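Side-chain contacts in protein CT_858 (Chlamydia trachomatis, PDB 3DOR), which is the secreted chlamydial protease CPAF, probably acting as a serine-type endopeptidase: residues B[135-139]-B[140-144]; B[69-72]-B[73-76]; B[23-26]-B[27-31]; B[148-151]-B[152-155]. All coordinates share one frame; numbering follows the deposited sequence.

Contact 1 (B[135-139]-B[140-144]); sequences NHKGT and AAEES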
loop_
_atom_site.group_PDB
_atom_site.type_symbol
_atom_site.label_atom_id
_atom_site.label_comp_id
_atom_site.label_asym_id
_atom_site.label_seq_id
_atom_site.Cartn_x
_atom_site.Cartn_y
_atom_site.Cartn_z
ATOM N N ASN B 135 1.937 -30.434 -0.952
ATOM C CA ASN B 135 1.312 -31.123 -2.066
ATOM C C ASN B 135 2.200 -31.144 -3.303
ATOM O O ASN B 135 1.732 -30.967 -4.429
ATOM C CB ASN B 135 -0.038 -30.473 -2.370
ATOM C CG ASN B 135 -1.025 -30.641 -1.220
ATOM O OD1 ASN B 135 -1.485 -29.666 -0.616
ATOM N ND2 ASN B 135 -1.340 -31.891 -0.903
ATOM N N HIS B 136 3.485 -31.379 -3.069
ATOM C CA HIS B 136 4.488 -31.458 -4.121
ATOM C C HIS B 136 4.042 -32.463 -5.174
ATOM O O HIS B 136 3.588 -33.559 -4.842
ATOM C CB HIS B 136 5.822 -31.886 -3.512
ATOM C CG HIS B 136 6.933 -31.985 -4.504
ATOM N ND1 HIS B 136 7.445 -33.193 -4.928
ATOM C CD2 HIS B 136 7.627 -31.030 -5.161
ATOM C CE1 HIS B 136 8.408 -32.974 -5.804
ATOM N NE2 HIS B 136 8.539 -31.670 -5.963
ATOM N N LYS B 137 4.165 -32.093 -6.444
ATOM C CA LYS B 137 3.747 -32.976 -7.522
ATOM C C LYS B 137 4.877 -33.454 -8.429
ATOM O O LYS B 137 4.634 -33.979 -9.512
ATOM C CB LYS B 137 2.660 -32.293 -8.347
ATOM C CG LYS B 137 1.480 -31.849 -7.498
ATOM C CD LYS B 137 0.165 -32.249 -8.135
ATOM C CE LYS B 137 0.026 -33.756 -8.219
ATOM N NZ LYS B 137 -1.186 -34.149 -8.996
ATOM N N GLY B 138 6.112 -33.276 -7.984
ATOM C CA GLY B 138 7.242 -33.729 -8.770
ATOM C C GLY B 138 7.501 -33.047 -10.106
ATOM O O GLY B 138 8.198 -33.609 -10.940
ATOM N N THR B 139 6.958 -31.858 -10.333
ATOM C CA THR B 139 7.222 -31.180 -11.605
ATOM C C THR B 139 8.616 -30.551 -11.585
ATOM O O THR B 139 9.149 -30.228 -10.523
ATOM C CB THR B 139 6.196 -30.063 -11.891
ATOM O OG1 THR B 139 6.340 -29.022 -10.920
ATOM C CG2 THR B 139 4.787 -30.614 -11.826
ATOM N N ALA B 140 9.210 -30.385 -12.759
ATOM C CA ALA B 140 10.533 -29.775 -12.849
ATOM C C ALA B 140 10.519 -28.384 -12.198
ATOM O O ALA B 140 11.458 -28.001 -11.487
ATOM C CB ALA B 140 10.967 -29.676 -14.324
ATOM N N ALA B 141 9.442 -27.635 -12.419
ATOM C CA ALA B 141 9.350 -26.294 -11.842
ATOM C C ALA B 141 9.420 -26.329 -10.313
ATOM O O ALA B 141 10.091 -25.494 -9.703
ATOM C CB ALA B 141 8.069 -25.596 -12.315
ATOM N N GLU B 142 8.750 -27.298 -9.688
ATOM C CA GLU B 142 8.790 -27.409 -8.224
ATOM C C GLU B 142 10.201 -27.815 -7.785
ATOM O O GLU B 142 10.697 -27.368 -6.749
ATOM C CB GLU B 142 7.765 -28.444 -7.726
ATOM C CG GLU B 142 6.318 -28.103 -8.089
ATOM C CD GLU B 142 5.367 -29.265 -7.865
ATOM O OE1 GLU B 142 4.883 -29.442 -6.726
ATOM O OE2 GLU B 142 5.119 -30.012 -8.833
ATOM N N GLU B 143 10.849 -28.657 -8.581
ATOM C CA GLU B 143 12.205 -29.105 -8.270
ATOM C C GLU B 143 13.154 -27.905 -8.219
ATOM O O GLU B 143 13.917 -27.734 -7.266
ATOM C CB GLU B 143 12.687 -30.094 -9.338
ATOM C CG GLU B 143 14.086 -30.655 -9.107
ATOM C CD GLU B 143 14.139 -31.728 -8.016
ATOM O OE1 GLU B 143 15.187 -32.409 -7.899
ATOM O OE2 GLU B 143 13.136 -31.888 -7.279
ATOM N N SER B 144 13.097 -27.072 -9.252
ATOM C CA SER B 144 13.951 -25.894 -9.318
ATOM C C SER B 144 13.614 -24.895 -8.225
ATOM O O SER B 144 14.498 -24.244 -7.686
ATOM C CB SER B 144 13.830 -25.225 -10.686
ATOM O OG SER B 144 14.328 -26.080 -11.695
#

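Contact 2 (B[69-72]-B[73-76]); sequences LNDF and HAGV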
loop_
_atom_site.group_PDB
_atom_site.type_symbol
_atom_site.label_atom_id
_atom_site.label_comp_id
_atom_site.label_asym_id
_atom_site.label_seq_id
_atom_site.Cartn_x
_atom_site.Cartn_y
_atom_site.Cartn_z
ATOM N N LEU B 69 -0.743 -24.890 -1.047
ATOM C CA LEU B 69 -1.562 -24.536 -2.202
ATOM C C LEU B 69 -0.823 -24.834 -3.503
ATOM O O LEU B 69 -1.417 -24.805 -4.578
ATOM C CB LEU B 69 -1.934 -23.054 -2.157
ATOM C CG LEU B 69 -2.888 -22.593 -1.048
ATOM C CD1 LEU B 69 -2.947 -21.068 -1.020
ATOM C CD2 LEU B 69 -4.278 -23.185 -1.285
ATOM N N ASN B 70 0.470 -25.128 -3.401
ATOM C CA ASN B 70 1.283 -25.412 -4.586
ATOM C C ASN B 70 1.027 -24.301 -5.624
ATOM O O ASN B 70 0.688 -24.568 -6.771
ATOM C CB ASN B 70 0.910 -26.794 -5.145
ATOM C CG ASN B 70 1.978 -27.372 -6.070
ATOM O OD1 ASN B 70 2.079 -28.593 -6.239
ATOM N ND2 ASN B 70 2.771 -26.502 -6.678
ATOM N N ASP B 71 1.181 -23.051 -5.185
ATOM C CA ASP B 71 0.955 -21.865 -6.018
ATOM C C ASP B 71 2.210 -20.998 -5.941
ATOM O O ASP B 71 2.495 -20.418 -4.892
ATOM C CB ASP B 71 -0.243 -21.078 -5.467
ATOM C CG ASP B 71 -0.644 -19.895 -6.349
ATOM O OD1 ASP B 71 0.233 -19.289 -6.999
ATOM O OD2 ASP B 71 -1.850 -19.556 -6.367
ATOM N N PHE B 72 2.964 -20.894 -7.032
ATOM C CA PHE B 72 4.179 -20.083 -6.975
ATOM C C PHE B 72 3.893 -18.641 -6.585
ATOM O O PHE B 72 4.781 -17.945 -6.102
ATOM C CB PHE B 72 4.948 -20.131 -8.296
ATOM C CG PHE B 72 5.416 -21.506 -8.665
ATOM C CD1 PHE B 72 4.755 -22.238 -9.645
ATOM C CD2 PHE B 72 6.494 -22.084 -8.012
ATOM C CE1 PHE B 72 5.163 -23.538 -9.971
ATOM C CE2 PHE B 72 6.912 -23.378 -8.331
ATOM C CZ PHE B 72 6.242 -24.104 -9.312
ATOM N N HIS B 73 2.654 -18.201 -6.786
ATOM C CA HIS B 73 2.241 -16.848 -6.426
ATOM C C HIS B 73 1.843 -16.746 -4.940
ATOM O O HIS B 73 2.024 -15.699 -4.316
ATOM C CB HIS B 73 1.034 -16.405 -7.267
ATOM C CG HIS B 73 1.381 -15.784 -8.586
ATOM N ND1 HIS B 73 2.499 -14.995 -8.771
ATOM C CD2 HIS B 73 0.694 -15.736 -9.755
ATOM C CE1 HIS B 73 2.482 -14.486 -9.991
ATOM N NE2 HIS B 73 1.395 -14.920 -10.609
ATOM N N ALA B 74 1.287 -17.816 -4.376
ATOM C CA ALA B 74 0.840 -17.792 -2.980
ATOM C C ALA B 74 1.935 -18.072 -1.948
ATOM O O ALA B 74 2.597 -19.108 -1.994
ATOM C CB ALA B 74 -0.326 -18.768 -2.789
ATOM N N GLY B 75 2.114 -17.146 -1.007
ATOM C CA GLY B 75 3.141 -17.325 0.008
ATOM C C GLY B 75 3.130 -16.283 1.116
ATOM O O GLY B 75 2.572 -15.200 0.960
ATOM N N VAL B 76 3.755 -16.610 2.242
ATOM C CA VAL B 76 3.814 -15.697 3.375
ATOM C C VAL B 76 5.248 -15.290 3.681
ATOM O O VAL B 76 6.145 -16.128 3.679
ATOM C CB VAL B 76 3.251 -16.351 4.660
ATOM C CG1 VAL B 76 3.116 -15.303 5.763
ATOM C CG2 VAL B 76 1.921 -17.022 4.377
HETATM O O HOH W 1 1.646 -22.021 -2.329
#

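Contact 3 (B[23-26]-B[27-31]); sequences APKT and WKEQY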
loop_
_atom_site.group_PDB
_atom_site.type_symbol
_atom_site.label_atom_id
_atom_site.label_comp_id
_atom_site.label_asym_id
_atom_site.label_seq_id
_atom_site.Cartn_x
_atom_site.Cartn_y
_atom_site.Cartn_z
ATOM N N ALA B 23 -8.849 -17.252 -6.140
ATOM C CA ALA B 23 -9.453 -17.810 -7.343
ATOM C C ALA B 23 -9.112 -19.249 -7.695
ATOM O O ALA B 23 -9.973 -19.987 -8.154
ATOM C CB ALA B 23 -9.154 -16.906 -8.539
ATOM N N PRO B 24 -7.856 -19.668 -7.499
ATOM C CA PRO B 24 -7.514 -21.056 -7.845
ATOM C C PRO B 24 -7.972 -22.157 -6.893
ATOM O O PRO B 24 -7.599 -23.319 -7.060
ATOM C CB PRO B 24 -5.991 -21.017 -8.006
ATOM C CG PRO B 24 -5.574 -19.876 -7.177
ATOM C CD PRO B 24 -6.652 -18.844 -7.303
ATOM N N LYS B 25 -8.790 -21.795 -5.910
ATOM C CA LYS B 25 -9.300 -22.757 -4.931
ATOM C C LYS B 25 -9.900 -24.018 -5.579
ATOM O O LYS B 25 -9.493 -25.140 -5.272
ATOM C CB LYS B 25 -10.340 -22.069 -4.031
ATOM C CG LYS B 25 -11.081 -22.977 -3.061
ATOM C CD LYS B 25 -11.693 -22.162 -1.920
ATOM C CE LYS B 25 -13.065 -22.691 -1.498
ATOM N NZ LYS B 25 -13.082 -24.127 -1.115
ATOM N N THR B 26 -10.854 -23.831 -6.479
ATOM C CA THR B 26 -11.489 -24.959 -7.144
ATOM C C THR B 26 -10.477 -25.802 -7.924
ATOM O O THR B 26 -10.618 -27.017 -8.040
ATOM C CB THR B 26 -12.578 -24.469 -8.105
ATOM O OG1 THR B 26 -13.401 -23.508 -7.432
ATOM C CG2 THR B 26 -13.454 -25.631 -8.559
ATOM N N TRP B 27 -9.457 -25.148 -8.460
ATOM C CA TRP B 27 -8.431 -25.841 -9.224
ATOM C C TRP B 27 -7.539 -26.702 -8.331
ATOM O O TRP B 27 -7.186 -27.823 -8.693
ATOM C CB TRP B 27 -7.581 -24.822 -9.993
ATOM C CG TRP B 27 -6.308 -25.381 -10.510
ATOM C CD1 TRP B 27 -5.081 -25.309 -9.921
ATOM C CD2 TRP B 27 -6.133 -26.134 -11.714
ATOM N NE1 TRP B 27 -4.149 -25.968 -10.685
ATOM C CE2 TRP B 27 -4.768 -26.485 -11.793
ATOM C CE3 TRP B 27 -6.999 -26.544 -12.738
ATOM C CZ2 TRP B 27 -4.245 -27.232 -12.852
ATOM C CZ3 TRP B 27 -6.476 -27.289 -13.794
ATOM C CH2 TRP B 27 -5.109 -27.623 -13.841
ATOM N N LYS B 28 -7.174 -26.178 -7.166
ATOM C CA LYS B 28 -6.325 -26.910 -6.233
ATOM C C LYS B 28 -7.021 -28.160 -5.684
ATOM O O LYS B 28 -6.390 -29.201 -5.469
ATOM C CB LYS B 28 -5.917 -25.988 -5.085
ATOM C CG LYS B 28 -5.222 -24.700 -5.553
ATOM C CD LYS B 28 -3.923 -25.001 -6.310
ATOM C CE LYS B 28 -3.231 -23.720 -6.765
ATOM N NZ LYS B 28 -1.909 -23.998 -7.396
ATOM N N GLU B 29 -8.323 -28.056 -5.448
ATOM C CA GLU B 29 -9.075 -29.189 -4.930
ATOM C C GLU B 29 -9.019 -30.315 -5.951
ATOM O O GLU B 29 -8.854 -31.477 -5.594
ATOM C CB GLU B 29 -10.530 -28.782 -4.655
ATOM C CG GLU B 29 -10.618 -27.573 -3.739
ATOM C CD GLU B 29 -12.016 -27.004 -3.590
ATOM O OE1 GLU B 29 -12.720 -26.837 -4.607
ATOM O OE2 GLU B 29 -12.403 -26.701 -2.443
ATOM N N GLN B 30 -9.116 -29.969 -7.229
ATOM C CA GLN B 30 -9.088 -30.991 -8.257
ATOM C C GLN B 30 -7.689 -31.411 -8.690
ATOM O O GLN B 30 -7.447 -32.591 -8.928
ATOM C CB GLN B 30 -9.874 -30.537 -9.480
ATOM C CG GLN B 30 -10.021 -31.631 -10.513
ATOM C CD GLN B 30 -10.863 -31.212 -11.699
ATOM O OE1 GLN B 30 -10.350 -30.680 -12.686
ATOM N NE2 GLN B 30 -12.173 -31.445 -11.606
ATOM N N TYR B 31 -6.773 -30.454 -8.800
ATOM C CA TYR B 31 -5.415 -30.753 -9.233
ATOM C C TYR B 31 -4.579 -31.413 -8.142
ATOM O O TYR B 31 -3.745 -32.273 -8.424
ATOM C CB TYR B 31 -4.725 -29.469 -9.713
ATOM C CG TYR B 31 -3.272 -29.648 -10.096
ATOM C CD1 TYR B 31 -2.902 -30.369 -11.238
ATOM C CD2 TYR B 31 -2.267 -29.102 -9.309
ATOM C CE1 TYR B 31 -1.549 -30.533 -11.578
ATOM C CE2 TYR B 31 -0.936 -29.258 -9.634
ATOM C CZ TYR B 31 -0.580 -29.973 -10.766
ATOM O OH TYR B 31 0.757 -30.121 -11.046
HETATM O O HOH W 2 -14.239 -24.620 -5.069
#

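Contact 4 (B[148-151]-B[152-155]); sequences RTLF and SRMA. With SO4 (sulfate ion), chain M.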
loop_
_atom_site.group_PDB
_atom_site.type_symbol
_atom_site.label_atom_id
_atom_site.label_comp_id
_atom_site.label_asym_id
_atom_site.label_seq_id
_atom_site.Cartn_x
_atom_site.Cartn_y
_atom_site.Cartn_z
ATOM N N ARG B 148 16.450 -23.582 -5.465
ATOM C CA ARG B 148 16.757 -22.187 -5.144
ATOM C C ARG B 148 17.041 -22.028 -3.663
ATOM O O ARG B 148 17.880 -21.216 -3.263
ATOM C CB ARG B 148 15.584 -21.257 -5.480
ATOM C CG ARG B 148 15.321 -20.978 -6.950
ATOM C CD ARG B 148 14.371 -19.786 -7.070
ATOM N NE ARG B 148 14.943 -18.610 -6.414
ATOM C CZ ARG B 148 14.342 -17.430 -6.296
ATOM N NH1 ARG B 148 13.124 -17.248 -6.789
ATOM N NH2 ARG B 148 14.964 -16.423 -5.695
ATOM N N THR B 149 16.328 -22.797 -2.846
ATOM C CA THR B 149 16.490 -22.710 -1.400
ATOM C C THR B 149 17.533 -23.661 -0.799
ATOM O O THR B 149 17.855 -23.562 0.389
ATOM C CB THR B 149 15.135 -22.937 -0.699
ATOM O OG1 THR B 149 14.727 -24.297 -0.873
ATOM C CG2 THR B 149 14.068 -22.022 -1.305
ATOM N N LEU B 150 18.065 -24.571 -1.609
ATOM C CA LEU B 150 19.061 -25.525 -1.119
ATOM C C LEU B 150 20.171 -24.792 -0.357
ATOM O O LEU B 150 20.505 -25.155 0.766
ATOM C CB LEU B 150 19.668 -26.316 -2.286
ATOM C CG LEU B 150 20.260 -27.702 -1.985
ATOM C CD1 LEU B 150 21.186 -28.109 -3.120
ATOM C CD2 LEU B 150 21.025 -27.690 -0.694
ATOM N N PHE B 151 20.734 -23.750 -0.960
ATOM C CA PHE B 151 21.798 -22.996 -0.303
ATOM C C PHE B 151 21.365 -21.621 0.205
ATOM O O PHE B 151 22.200 -20.755 0.457
ATOM C CB PHE B 151 22.990 -22.849 -1.252
ATOM C CG PHE B 151 23.694 -24.147 -1.548
ATOM C CD1 PHE B 151 24.143 -24.429 -2.829
ATOM C CD2 PHE B 151 23.930 -25.076 -0.542
ATOM C CE1 PHE B 151 24.822 -25.620 -3.106
ATOM C CE2 PHE B 151 24.608 -26.272 -0.809
ATOM C CZ PHE B 151 25.053 -26.540 -2.093
ATOM N N SER B 152 20.064 -21.422 0.377
ATOM C CA SER B 152 19.564 -20.136 0.860
ATOM C C SER B 152 18.314 -20.340 1.710
ATOM O O SER B 152 17.215 -20.520 1.181
ATOM C CB SER B 152 19.256 -19.217 -0.333
ATOM O OG SER B 152 18.979 -17.902 0.102
ATOM N N ARG B 153 18.490 -20.327 3.031
ATOM C CA ARG B 153 17.385 -20.529 3.967
ATOM C C ARG B 153 17.059 -19.201 4.632
ATOM O O ARG B 153 17.947 -18.514 5.132
ATOM C CB ARG B 153 17.771 -21.564 5.023
ATOM C CG ARG B 153 18.348 -22.844 4.449
ATOM C CD ARG B 153 17.335 -23.608 3.611
ATOM N NE ARG B 153 17.989 -24.699 2.899
ATOM C CZ ARG B 153 18.420 -25.824 3.466
ATOM N NH1 ARG B 153 18.250 -26.032 4.763
ATOM N NH2 ARG B 153 19.076 -26.720 2.741
ATOM N N MET B 154 15.779 -18.849 4.660
ATOM C CA MET B 154 15.379 -17.570 5.222
ATOM C C MET B 154 14.161 -17.648 6.121
ATOM O O MET B 154 13.100 -18.099 5.697
ATOM C CB MET B 154 15.105 -16.594 4.077
ATOM C CG MET B 154 16.337 -16.280 3.238
ATOM S SD MET B 154 15.940 -15.532 1.648
ATOM C CE MET B 154 15.410 -13.926 2.188
ATOM N N ALA B 155 14.311 -17.205 7.365
ATOM C CA ALA B 155 13.182 -17.223 8.285
ATOM C C ALA B 155 12.119 -16.276 7.732
ATOM O O ALA B 155 10.947 -16.401 8.069
ATOM C CB ALA B 155 13.612 -16.768 9.690
HETATM S S SO4 M . 17.731 -16.795 -7.576
HETATM O O1 SO4 M . 19.232 -16.828 -7.684
HETATM O O2 SO4 M . 17.335 -15.601 -6.770
HETATM O O3 SO4 M . 17.091 -16.691 -8.924
HETATM O O4 SO4 M . 17.307 -18.080 -6.918
#

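Contact 1 (B[135-139]-B[140-144])
Three donors from the loop hold the carboxylate of E142. T139 OG1 gives its proton to the anti lone pair of E142 OE2 at 2.6 Å, while T139 N reaches the same OE2 at 3.0 Å from above the carboxylate plane. On the syn side of the group, K137 N meets E142 OE1 at 2.8 Å in a nearly straight bond (164°). T139 OG1 also accepts from E142 N at 3.2 Å; this bond and the one from T139 N to E142 OE2 are the reciprocal pair of a capping box, opening helix 140-150 within the PDZ region. It depends on T139 OG1 standing between its own backbone N and carbonyl carbon (chi1 66°), and on an E142 chain that runs extended back over the first turn. T139 O, in turn, takes E143 N in the first regular helical bond. Around this core, H136 presents CD2 to E142, 3.6 Å from E142 CB, its ring turned 47° from the carboxylate. G138 N lies over one face of that imidazole, and Y132 stacks on the ring. Y132 also bonds to E143 OE2. K137 sends its ammonium outward to Y31, whose carbonyl it meets and whose ring it faces in a cation-pi contact.

Contact 2 (B[69-72]-B[73-76])
D71 OD1 is gripped by two successive backbone amides. H73 N approaches it at 2.7 Å on the anti side, 27° out of the carboxylate plane, which closes an Asx turn; A74 N adds a weak bond at 3.2 Å. The latter amide is shared, since it also gives a weak bond to D71 O at 2.9 Å, the link between first and last residues of a type I beta turn with F72 and H73 at its corners. Because D71 CG stands anti to its backbone N and beside its carbonyl carbon (chi1 -174°), OD1 and the carbonyl oxygen can both address A74 N. The same folding brings the CB atoms of D71 and A74 to 3.5 Å, a tight approach, and L69 CD1 lies against A74 CB at 3.9 Å. A water spans the turn, accepting from D71 N and donating to A74 O. The H73 ring leads off from the carboxylate, its plane 48° from it, towards S467 and T513, while F72 turns its ring to meet F466 edge-to-face. Beyond A74 the chain enters strand 75-78, which pairs with strand 507-518. D71 OD2 is hydrogen-bonded to Y22 and T513, giving both oxygens of this buried carboxylate partners; the amides and these hydroxyls probably offset its charge, while E526 OE2, close to OD1, would work against them.

Contact 3 (B[23-26]-B[27-31])
The indole of W27, whose CB sits 3.3 Å from P24 O, carries Y31 CB over one face, 3.6 Å above the plane and offset toward the rim, while K28 CE lies at its edge in the ring plane. F524 meets the indole with the two ring planes at about 45°. A second flat group, the carboxylate of E29, is met by K25 NZ, which comes to E29 OE2 at 3.0 Å from above that plane, 41° out of it, in a salt bridge spanning one helical turn. K25 sets off with CG anti to its N (chi1 173°) and then bends near its end, curling back toward E29. A water donates to E29 OE1 at 2.7 Å and is also hydrogen-bonded to T26 OG1. Beneath the side chains, K28 N bonds to P24 O at 2.9 Å, the carbonyl of the N-cap residue starting the helix; K28 CG packs on that oxygen too. K28 NZ leaves the turn for N70 O and a salt bridge with E526. Helix 25-32 thus lies with P24 and W27 against strand 507-518 and with K28 directed to the loop after helix 55-67, while T26 and Q30 pack on P204 and L206 of the second subunit.

Contact 4 (B[148-151]-B[152-155])
R153 folds its guanidinium back onto two carbonyls of the last, weakly bonded turn of helix 140-150. Its NE lies 2.8 Å from T149 O, an oxygen within 2° of the guanidinium plane and at its edge. NH2 bonds to L150 O at 2.9 Å, but this carbonyl is tilted well out of the plane, and NE adds a weak bond to the same oxygen. A bend at chi2 (-65°) turns the chain of R153 back, bringing CD to 3.3 Å from T149 O. L150 runs alongside R153 and points the same way, its CD2 4.1 Å from NH2. T149 O has a second donor, S152 N at 3.1 Å, which comes from above the carbonyl plane and from the face opposite to NE. T149 OG1 is engaged with A146 O. F151 directs its ring to L86, V90 and L116, joining this corner of the PDZ region to its sheet, where strand 152-154 pairs with strand 83-92. R148 leaves in another direction: a sulfate, probably from the crystallisation liquor and also held by I255 N, sits beside it, with O3 over one guanidinium face. R153 thus supplies N-H groups for carbonyls of that last turn, and its positive charge, placed toward the negative end of the helix dipole, is probably favourable there.

How the contacts relate
All four contacts are partly buried. Contact 2 lies nearest the centre of the chain, about 11 Å from it, and contact 3 is the most peripheral, about 19 Å out and touching the second subunit. Contacts 1 and 4 treat the two ends of helix 140-150 oppositely, the first with an acidic side chain over amides, the second with a basic one over carbonyls. Contact 2 also sets a carboxylate on backbone amides, but at a turn leading into a strand; contact 3 pairs charges along a helix. Contacts 2 and 3 meet at the lysine that helix 25-32 sends to the loop after helix 55-67, and contact 1 packs on both. Contact 4 touches neither 2 nor 3.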